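Local coordinates for protein DyP2 (Amycolatopsis sp. ATCC 39116, PDB 4G2C) that probably uses peroxide at a haem to oxidise dyes and lignin-related substrates, as a multifunctional dye-decolourising peroxidase, at residues T130-P135 / G268-F273; P151-T154 / Y160-T163; Q415-Q420 / G479-M484. One frame throughout, in Å; residues are numbered along the deposited sequence.

Interaction 1: T130-P135 / G268-F273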
loop_
_atom_site.group_PDB
_atom_site.type_symbol
_atom_site.label_atom_id
_atom_site.label_comp_id
_atom_site.label_asym_id
_atom_site.label_seq_id
_atom_site.Cartn_x
_atom_site.Cartn_y
_atom_site.Cartn_z
ATOM N N THR A 130 0.397 23.791 -14.694
ATOM C CA THR A 130 -0.335 22.736 -15.387
ATOM C C THR A 130 -0.315 21.437 -14.579
ATOM O O THR A 130 0.759 20.926 -14.265
ATOM C CB THR A 130 0.280 22.421 -16.752
ATOM O OG1 THR A 130 0.175 23.564 -17.614
ATOM C CG2 THR A 130 -0.428 21.197 -17.384
ATOM N N ALA A 131 -1.488 20.889 -14.262
ATOM C CA ALA A 131 -1.557 19.702 -13.393
ATOM C C ALA A 131 -1.812 18.392 -14.125
ATOM O O ALA A 131 -2.469 18.367 -15.161
ATOM C CB ALA A 131 -2.606 19.891 -12.297
ATOM N N PRO A 132 -1.308 17.289 -13.559
ATOM C CA PRO A 132 -1.668 15.945 -14.020
ATOM C C PRO A 132 -3.189 15.863 -14.157
ATOM O O PRO A 132 -3.890 16.566 -13.435
ATOM C CB PRO A 132 -1.176 15.050 -12.884
ATOM C CG PRO A 132 -0.082 15.795 -12.258
ATOM C CD PRO A 132 -0.441 17.257 -12.370
ATOM N N ALA A 133 -3.700 15.030 -15.060
ATOM C CA ALA A 133 -5.118 15.108 -15.393
ATOM C C ALA A 133 -6.000 13.956 -14.876
ATOM O O ALA A 133 -7.203 13.951 -15.100
ATOM C CB ALA A 133 -5.312 15.336 -16.919
ATOM N N ASP A 134 -5.425 12.984 -14.180
ATOM C CA ASP A 134 -6.267 11.941 -13.598
ATOM C C ASP A 134 -7.474 12.589 -12.891
ATOM O O ASP A 134 -7.308 13.470 -12.048
ATOM C CB ASP A 134 -5.484 11.062 -12.626
ATOM C CG ASP A 134 -6.370 10.042 -11.938
ATOM O OD1 ASP A 134 -7.111 10.431 -11.011
ATOM O OD2 ASP A 134 -6.345 8.856 -12.329
ATOM N N PRO A 135 -8.692 12.170 -13.251
ATOM C CA PRO A 135 -9.893 12.817 -12.706
ATOM C C PRO A 135 -10.140 12.564 -11.208
ATOM O O PRO A 135 -10.802 13.379 -10.579
ATOM C CB PRO A 135 -11.028 12.250 -13.572
ATOM C CG PRO A 135 -10.527 10.947 -14.057
ATOM C CD PRO A 135 -9.022 11.099 -14.212
ATOM N N GLY A 268 6.515 11.095 -13.150
ATOM C CA GLY A 268 6.029 11.059 -11.784
ATOM C C GLY A 268 5.038 9.928 -11.552
ATOM O O GLY A 268 4.893 9.032 -12.387
ATOM N N SER A 269 4.367 9.970 -10.405
ATOM C CA SER A 269 3.353 8.990 -10.090
ATOM C C SER A 269 2.307 9.574 -9.132
ATOM O O SER A 269 2.636 10.393 -8.280
ATOM C CB SER A 269 4.016 7.741 -9.488
ATOM O OG SER A 269 3.087 6.682 -9.375
ATOM N N TYR A 270 1.052 9.151 -9.292
ATOM C CA TYR A 270 -0.024 9.454 -8.343
ATOM C C TYR A 270 0.112 8.669 -7.027
ATOM O O TYR A 270 0.544 7.492 -7.003
ATOM C CB TYR A 270 -1.401 9.183 -8.963
ATOM C CG TYR A 270 -1.694 10.037 -10.155
ATOM C CD1 TYR A 270 -2.114 11.361 -10.003
ATOM C CD2 TYR A 270 -1.536 9.538 -11.442
ATOM C CE1 TYR A 270 -2.378 12.155 -11.109
ATOM C CE2 TYR A 270 -1.799 10.312 -12.543
ATOM C CZ TYR A 270 -2.212 11.620 -12.376
ATOM O OH TYR A 270 -2.471 12.399 -13.482
ATOM N N PHE A 271 -0.272 9.331 -5.939
ATOM C CA PHE A 271 0.021 8.847 -4.589
ATOM C C PHE A 271 -1.238 8.894 -3.750
ATOM O O PHE A 271 -1.863 9.947 -3.630
ATOM C CB PHE A 271 1.112 9.730 -3.973
ATOM C CG PHE A 271 1.566 9.307 -2.598
ATOM C CD1 PHE A 271 2.293 8.140 -2.416
ATOM C CD2 PHE A 271 1.309 10.113 -1.490
ATOM C CE1 PHE A 271 2.722 7.773 -1.159
ATOM C CE2 PHE A 271 1.743 9.758 -0.233
ATOM C CZ PHE A 271 2.448 8.589 -0.060
ATOM N N VAL A 272 -1.626 7.744 -3.203
ATOM C CA VAL A 272 -2.769 7.665 -2.290
ATOM C C VAL A 272 -2.242 7.671 -0.877
ATOM O O VAL A 272 -1.388 6.856 -0.548
ATOM C CB VAL A 272 -3.557 6.341 -2.439
ATOM C CG1 VAL A 272 -4.900 6.434 -1.703
ATOM C CG2 VAL A 272 -3.759 5.982 -3.889
ATOM N N PHE A 273 -2.733 8.589 -0.047
ATOM C CA PHE A 273 -2.505 8.522 1.402
ATOM C C PHE A 273 -3.845 8.381 2.120
ATOM O O PHE A 273 -4.742 9.207 1.929
ATOM C CB PHE A 273 -1.758 9.763 1.922
ATOM C CG PHE A 273 -1.383 9.667 3.376
ATOM C CD1 PHE A 273 -2.344 9.821 4.364
ATOM C CD2 PHE A 273 -0.080 9.389 3.759
ATOM C CE1 PHE A 273 -2.011 9.706 5.712
ATOM C CE2 PHE A 273 0.263 9.276 5.101
ATOM C CZ PHE A 273 -0.707 9.436 6.075
#
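The phenol oxygen of Tyr270 is gripped from the loop at 130-135: the backbone N of Asp134 donates to Tyr270 OH at 3.1 Å, with an N-H...O angle of 163°. The same aspartate also covers one face of the ring. Its CB lies 3.8 Å from the ring centroid, an off-centre CH-pi contact displaced toward the phenol end, where Asp134 CB comes within 3.3 Å of Tyr270 CZ. Pro132 adds a second apolar touch, its CB approaching obliquely to 3.6 Å from Tyr270 CE1 and packing tightly against the hydroxyl at 3.0 Å from Tyr270 OH. Ring and oxygen are thus held by one bend of the loop. A phenylalanine in place of Tyr270 would probably keep the ring packing but leave the buried Asp134 N without its acceptor.

Asp134 itself is fixed by what follows it. With CG trans to the backbone N (chi1 176°), its carboxylate turns back over the start of helix 135-139, where OD1 caps Phe137 N and bonds weakly to Ser136 N; OD2 has a weak bond to Leu412 N. Further out, the Tyr270 ring meets Phe483 edge-to-face and Phe137 with the planes at about 60°, while Pro132 rests on Phe483 and Tyr124. The tyrosine projects from strand 267-278, whose backbone is hydrogen-bonded to strand 402-409 through Asn409 and, at neighbouring residues, to strand 474-484. An N-capping aspartate therefore ties a helix start to a central strand of an antiparallel sheet, joining a loop of the DyP dimeric alpha+beta barrel family region to the second sheet, consistent with the two-sheet alpha+beta fold of dye-decolourising peroxidases.

Interaction 2: P151-T154 / Y160-T163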
loop_
_atom_site.group_PDB
_atom_site.type_symbol
_atom_site.label_atom_id
_atom_site.label_comp_id
_atom_site.label_asym_id
_atom_site.label_seq_id
_atom_site.Cartn_x
_atom_site.Cartn_y
_atom_site.Cartn_z
ATOM N N PRO A 151 -16.370 6.972 5.318
ATOM C CA PRO A 151 -17.097 7.880 6.201
ATOM C C PRO A 151 -17.080 9.294 5.616
ATOM O O PRO A 151 -16.098 9.672 4.962
ATOM C CB PRO A 151 -16.302 7.816 7.513
ATOM C CG PRO A 151 -15.088 6.923 7.225
ATOM C CD PRO A 151 -15.408 6.120 6.030
ATOM N N ALA A 152 -18.154 10.048 5.833
ATOM C CA ALA A 152 -18.212 11.452 5.420
ATOM C C ALA A 152 -17.015 12.224 5.956
ATOM O O ALA A 152 -16.459 11.885 6.997
ATOM C CB ALA A 152 -19.504 12.101 5.893
ATOM N N VAL A 153 -16.630 13.264 5.231
ATOM C CA VAL A 153 -15.470 14.069 5.591
ATOM C C VAL A 153 -15.596 14.654 6.995
ATOM O O VAL A 153 -14.585 14.847 7.665
ATOM C CB VAL A 153 -15.212 15.183 4.544
ATOM C CG1 VAL A 153 -14.133 16.150 5.026
ATOM C CG2 VAL A 153 -14.836 14.559 3.189
ATOM N N THR A 154 -16.830 14.923 7.439
ATOM C CA THR A 154 -17.054 15.494 8.773
ATOM C C THR A 154 -16.662 14.535 9.890
ATOM O O THR A 154 -16.502 14.955 11.043
ATOM C CB THR A 154 -18.523 15.959 9.020
ATOM O OG1 THR A 154 -19.427 14.858 8.885
ATOM C CG2 THR A 154 -18.922 17.103 8.063
ATOM N N TYR A 160 -7.326 16.356 8.133
ATOM C CA TYR A 160 -7.741 15.845 6.818
ATOM C C TYR A 160 -8.970 16.568 6.265
ATOM O O TYR A 160 -9.330 16.396 5.095
ATOM C CB TYR A 160 -7.956 14.319 6.838
ATOM C CG TYR A 160 -6.688 13.560 7.186
ATOM C CD1 TYR A 160 -5.636 13.481 6.284
ATOM C CD2 TYR A 160 -6.527 12.950 8.420
ATOM C CE1 TYR A 160 -4.457 12.805 6.601
ATOM C CE2 TYR A 160 -5.350 12.262 8.744
ATOM C CZ TYR A 160 -4.319 12.205 7.829
ATOM O OH TYR A 160 -3.146 11.543 8.130
ATOM N N GLN A 161 -9.599 17.394 7.101
ATOM C CA GLN A 161 -10.745 18.187 6.658
ATOM C C GLN A 161 -10.270 19.493 6.024
ATOM O O GLN A 161 -11.039 20.180 5.357
ATOM C CB GLN A 161 -11.697 18.476 7.826
ATOM C CG GLN A 161 -12.318 17.229 8.485
ATOM C CD GLN A 161 -13.594 17.536 9.268
ATOM O OE1 GLN A 161 -14.366 18.419 8.894
ATOM N NE2 GLN A 161 -13.819 16.809 10.351
ATOM N N GLN A 162 -8.995 19.827 6.233
ATOM C CA GLN A 162 -8.417 21.079 5.730
ATOM C C GLN A 162 -7.959 20.924 4.291
ATOM O O GLN A 162 -7.774 19.811 3.810
ATOM C CB GLN A 162 -7.219 21.503 6.584
ATOM C CG GLN A 162 -7.439 21.340 8.079
ATOM C CD GLN A 162 -8.612 22.169 8.574
ATOM O OE1 GLN A 162 -8.623 23.395 8.426
ATOM N NE2 GLN A 162 -9.614 21.505 9.149
ATOM N N THR A 163 -7.761 22.040 3.603
ATOM C CA THR A 163 -7.259 21.981 2.236
ATOM C C THR A 163 -5.755 21.774 2.236
ATOM O O THR A 163 -5.000 22.573 2.784
ATOM C CB THR A 163 -7.650 23.217 1.409
ATOM O OG1 THR A 163 -9.058 23.166 1.142
ATOM C CG2 THR A 163 -6.894 23.234 0.066
#
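The side-chain amide of Gln161 presents a face to the backbone of Val153 and Thr154, closing a surface loop of the DyP dimeric alpha+beta barrel family region. The carbonyl of Val153 points into that face, its oxygen 3.3 Å from Gln161 CD and almost directly above it, while Thr154 CA lies over the same face. The amide and the peptide plane joining Val153 to Thr154 are steeply inclined, roughly 64° apart, so this is a carbonyl set on a face and not a stack of flat groups. Because Val153 O stands above the amide, its distance of 3.4 Å from Gln161 NE2 does not make a hydrogen bond: the angle is poor. The nitrogen is instead hydrogen-bonded to Trp156 O, within the intervening turn.

The loop runs between helix 145-148 and strand 166-172. It bends through a 3-10 turn beginning at Val153 and comes back past itself, bringing the CA atoms of Val153 and Gln161 to 6.4 Å. Gln161 reaches across because its chain runs extended beyond CG (chi2 -159°), carrying the amide to the turn. The side chains of Val153 and Gln161 run in opposite directions and slide past one another.

Neighbouring bonds brace the return of the loop: Gln162 NE2 binds Gly158 O, and Lys142 NZ binds Gln162 O. The side chain of Lys142 also touches Val153. On the buried side, Tyr160 leaves the loop for the interior, where its hydroxyl is hydrogen-bonded to Glu199 and its ring meets that of Phe71. The apolar part of the contact is modest: Val153 CG1, anti to its own nitrogen at chi1 171°, lies 4.1 Å from Gln161 CG.

Interaction 3: Q415-Q420 / G479-M484. With HEM (protoporphyrin IX containing Fe), chain C.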
loop_
_atom_site.group_PDB
_atom_site.type_symbol
_atom_site.label_atom_id
_atom_site.label_comp_id
_atom_site.label_asym_id
_atom_site.label_seq_id
_atom_site.Cartn_x
_atom_site.Cartn_y
_atom_site.Cartn_z
ATOM N N GLN A 415 -6.819 1.685 -10.356
ATOM C CA GLN A 415 -5.904 0.956 -9.495
ATOM C C GLN A 415 -6.368 1.004 -8.038
ATOM O O GLN A 415 -7.105 0.105 -7.617
ATOM C CB GLN A 415 -4.454 1.434 -9.683
ATOM C CG GLN A 415 -3.772 0.820 -10.899
ATOM C CD GLN A 415 -2.387 1.375 -11.132
ATOM O OE1 GLN A 415 -2.220 2.575 -11.339
ATOM N NE2 GLN A 415 -1.374 0.505 -11.072
ATOM N N PHE A 416 -5.997 2.034 -7.271
ATOM C CA PHE A 416 -6.488 2.056 -5.885
ATOM C C PHE A 416 -8.009 2.037 -5.813
ATOM O O PHE A 416 -8.582 1.196 -5.131
ATOM C CB PHE A 416 -5.994 3.225 -5.031
ATOM C CG PHE A 416 -6.848 3.429 -3.800
ATOM C CD1 PHE A 416 -6.742 2.561 -2.719
ATOM C CD2 PHE A 416 -7.813 4.432 -3.762
ATOM C CE1 PHE A 416 -7.555 2.699 -1.609
ATOM C CE2 PHE A 416 -8.634 4.589 -2.650
ATOM C CZ PHE A 416 -8.504 3.717 -1.568
ATOM N N GLU A 417 -8.657 2.980 -6.500
ATOM C CA GLU A 417 -10.117 3.078 -6.438
ATOM C C GLU A 417 -10.848 1.879 -7.009
ATOM O O GLU A 417 -11.863 1.471 -6.473
ATOM C CB GLU A 417 -10.621 4.353 -7.106
ATOM C CG GLU A 417 -10.140 5.623 -6.427
ATOM C CD GLU A 417 -10.747 6.840 -7.059
ATOM O OE1 GLU A 417 -11.119 6.743 -8.257
ATOM O OE2 GLU A 417 -10.879 7.869 -6.354
ATOM N N PHE A 418 -10.348 1.331 -8.113
ATOM C CA PHE A 418 -10.904 0.101 -8.663
ATOM C C PHE A 418 -10.882 -0.991 -7.587
ATOM O O PHE A 418 -11.896 -1.646 -7.309
ATOM C CB PHE A 418 -10.087 -0.340 -9.900
ATOM C CG PHE A 418 -10.816 -1.300 -10.812
ATOM C CD1 PHE A 418 -10.764 -2.673 -10.591
ATOM C CD2 PHE A 418 -11.562 -0.825 -11.889
ATOM C CE1 PHE A 418 -11.438 -3.566 -11.440
ATOM C CE2 PHE A 418 -12.247 -1.699 -12.738
ATOM C CZ PHE A 418 -12.184 -3.076 -12.508
ATOM N N THR A 419 -9.714 -1.188 -6.980
ATOM C CA THR A 419 -9.508 -2.279 -6.021
ATOM C C THR A 419 -10.425 -2.129 -4.803
ATOM O O THR A 419 -11.060 -3.092 -4.356
ATOM C CB THR A 419 -8.034 -2.344 -5.574
ATOM O OG1 THR A 419 -7.209 -2.700 -6.698
ATOM C CG2 THR A 419 -7.839 -3.351 -4.446
ATOM N N GLN A 420 -10.517 -0.903 -4.296
ATOM C CA GLN A 420 -11.354 -0.603 -3.136
ATOM C C GLN A 420 -12.831 -0.706 -3.495
ATOM O O GLN A 420 -13.620 -1.342 -2.781
ATOM C CB GLN A 420 -11.068 0.810 -2.623
ATOM C CG GLN A 420 -11.852 1.166 -1.380
ATOM C CD GLN A 420 -11.363 0.397 -0.171
ATOM O OE1 GLN A 420 -10.187 0.479 0.185
ATOM N NE2 GLN A 420 -12.258 -0.364 0.462
ATOM N N GLY A 479 -7.652 11.239 4.396
ATOM C CA GLY A 479 -6.609 10.989 3.417
ATOM C C GLY A 479 -6.713 11.955 2.267
ATOM O O GLY A 479 -7.621 12.793 2.259
ATOM N N GLU A 480 -5.792 11.854 1.303
ATOM C CA GLU A 480 -5.815 12.736 0.124
ATOM C C GLU A 480 -5.038 12.137 -1.043
ATOM O O GLU A 480 -4.240 11.208 -0.856
ATOM C CB GLU A 480 -5.271 14.136 0.490
ATOM C CG GLU A 480 -5.272 15.160 -0.644
ATOM C CD GLU A 480 -6.649 15.375 -1.285
ATOM O OE1 GLU A 480 -7.407 16.257 -0.824
ATOM O OE2 GLU A 480 -6.967 14.679 -2.268
ATOM N N TYR A 481 -5.270 12.662 -2.246
ATOM C CA TYR A 481 -4.523 12.222 -3.428
ATOM C C TYR A 481 -3.482 13.251 -3.841
ATOM O O TYR A 481 -3.749 14.452 -3.826
ATOM C CB TYR A 481 -5.447 11.988 -4.625
ATOM C CG TYR A 481 -6.489 10.923 -4.456
ATOM C CD1 TYR A 481 -6.186 9.712 -3.847
ATOM C CD2 TYR A 481 -7.794 11.131 -4.909
ATOM C CE1 TYR A 481 -7.154 8.720 -3.704
ATOM C CE2 TYR A 481 -8.768 10.156 -4.770
ATOM C CZ TYR A 481 -8.448 8.947 -4.164
ATOM O OH TYR A 481 -9.412 7.965 -4.023
ATOM N N PHE A 482 -2.311 12.763 -4.244
ATOM C CA PHE A 482 -1.178 13.612 -4.608
ATOM C C PHE A 482 -0.500 13.114 -5.904
ATOM O O PHE A 482 -0.834 12.068 -6.442
ATOM C CB PHE A 482 -0.118 13.585 -3.505
ATOM C CG PHE A 482 -0.604 14.036 -2.135
ATOM C CD1 PHE A 482 -1.273 13.159 -1.290
ATOM C CD2 PHE A 482 -0.321 15.311 -1.672
ATOM C CE1 PHE A 482 -1.684 13.558 -0.026
ATOM C CE2 PHE A 482 -0.728 15.713 -0.416
ATOM C CZ PHE A 482 -1.409 14.842 0.411
ATOM N N PHE A 483 0.484 13.859 -6.373
ATOM C CA PHE A 483 1.318 13.421 -7.465
ATOM C C PHE A 483 2.755 13.670 -7.016
ATOM O O PHE A 483 3.081 14.781 -6.592
ATOM C CB PHE A 483 0.985 14.245 -8.715
ATOM C CG PHE A 483 1.711 13.809 -9.955
ATOM C CD1 PHE A 483 1.348 12.643 -10.615
ATOM C CD2 PHE A 483 2.733 14.577 -10.478
ATOM C CE1 PHE A 483 2.016 12.238 -11.774
ATOM C CE2 PHE A 483 3.398 14.188 -11.640
ATOM C CZ PHE A 483 3.039 13.014 -12.288
ATOM N N MET A 484 3.613 12.653 -7.068
ATOM C CA MET A 484 5.038 12.919 -6.902
ATOM C C MET A 484 5.614 13.278 -8.267
ATOM O O MET A 484 5.716 12.435 -9.149
ATOM C CB MET A 484 5.820 11.743 -6.300
ATOM C CG MET A 484 5.087 10.858 -5.313
ATOM S SD MET A 484 4.366 11.570 -3.818
ATOM C CE MET A 484 2.860 12.260 -4.472
HETATM C CHA HEM C . -1.872 -7.703 1.000
HETATM C CHB HEM C . -3.366 -6.183 5.369
HETATM C CHC HEM C . -5.293 -2.189 3.387
HETATM C CHD HEM C . -4.503 -4.089 -0.994
HETATM C C1A HEM C . -2.091 -7.636 2.356
HETATM C C2A HEM C . -1.623 -8.601 3.328
HETATM C C3A HEM C . -2.034 -8.173 4.529
HETATM C C4A HEM C . -2.768 -6.931 4.359
HETATM C CMA HEM C . -1.781 -8.867 5.878
HETATM C CAA HEM C . -0.799 -9.877 2.997
HETATM C CBA HEM C . 0.687 -9.513 2.908
HETATM C CGA HEM C . 1.068 -9.017 1.531
HETATM O O1A HEM C . 0.814 -9.710 0.528
HETATM O O2A HEM C . 1.640 -7.913 1.416
HETATM C C1B HEM C . -4.031 -4.972 5.240
HETATM C C2B HEM C . -4.607 -4.150 6.303
HETATM C C3B HEM C . -5.134 -3.048 5.733
HETATM C C4B HEM C . -4.898 -3.120 4.312
HETATM C CMB HEM C . -4.619 -4.521 7.807
HETATM C CAB HEM C . -5.847 -1.849 6.396
HETATM C CBB HEM C . -5.678 -1.581 7.694
HETATM C C1C HEM C . -5.317 -2.396 2.025
HETATM C C2C HEM C . -6.003 -1.566 1.048
HETATM C C3C HEM C . -5.764 -2.091 -0.165
HETATM C C4C HEM C . -4.930 -3.263 0.013
HETATM C CMC HEM C . -6.824 -0.283 1.361
HETATM C CAC HEM C . -6.303 -1.595 -1.529
HETATM C CBC HEM C . -7.394 -0.817 -1.609
HETATM C C1D HEM C . -3.684 -5.191 -0.868
HETATM C C2D HEM C . -3.081 -5.877 -1.980
HETATM C C3D HEM C . -2.256 -6.982 -1.339
HETATM C C4D HEM C . -2.449 -6.873 0.073
HETATM C CMD HEM C . -3.234 -5.542 -3.474
HETATM C CAD HEM C . -1.420 -8.040 -2.031
HETATM C CBD HEM C . -2.438 -9.025 -2.569
HETATM C CGD HEM C . -1.627 -9.993 -3.384
HETATM O O1D HEM C . -0.923 -9.526 -4.318
HETATM O O2D HEM C . -1.663 -11.208 -3.053
HETATM N NA HEM C . -2.770 -6.635 3.010
HETATM N NB HEM C . -4.229 -4.301 4.049
HETATM N NC HEM C . -4.673 -3.426 1.356
HETATM N ND HEM C . -3.287 -5.807 0.313
HETATM FE FE HEM C . -3.906 -5.142 2.250
#
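Glu417, in the first turn of helix 416-424, reaches Tyr481 on strand 474-484 along an extended chain. CB points toward the strand, and CG, beside the backbone N at chi1 -63°, passes 3.4 Å from Tyr481 OH. Next along Glu417, CD sits 3.5 Å from Tyr481 OH, and the carboxylate then splits its two oxygens between partners. OE2 meets Tyr481 OH at 2.8 Å in a weak hydrogen bond, for whose proton another acceptor is also within reach; the carboxylate and the phenol ring are turned 68° apart. OE1 forms a salt bridge with Lys147 NZ and a hydrogen bond with Ser136 OG. An acetate ion, probably from the crystallisation liquor, lies about 3 Å from the Glu417 side chain.

Beside it, Phe416 crosses Tyr481 at about a right angle. The phenol oxygen comes to the edge of the Phe416 ring, 3.7 Å from CE2, while elsewhere on that ring CE1 lies 3.5 Å from the vinyl carbon CBC of the haem. Farther along the helix, Thr419 CG2 touches haem CAC at 3.7 Å and Gln420 OE1 is near CBC. The helix start is tightened by Gln415 O, which accepts from Thr419 N and Thr419 OG1 on opposite faces of its carbonyl plane.

One phenol oxygen thus meets a carboxylate and an aromatic edge behind a haem-pocket wall. In this buried setting Lys147 and Ser136, both at OE1, are likely to favour a negatively charged Glu417; the weak phenol contact at OE2 would probably add less.

How the interactions relate
Interactions 1 and 3 lie side by side, their centres 9 Å apart, because strands 267-278 and 474-484 are antiparallel neighbours: Ser269 O and Met484 N are 2.7 Å apart, Phe271 N and Phe482 O 2.8 Å, both probable hydrogen bonds. Interaction 2 is nested along the chain within the loop closed by interaction 1 and sits about 20 Å from it and 16 Å from interaction 3, centre to centre. Tyr160 spans the gap, its OH 3.2 Å from Phe273 CE1 and its CD1 3.6 Å from Gly479 N. Interaction 3 alone touches the haem. The side chain of Tyr270 is about 14 Å from the bound haem (HEM).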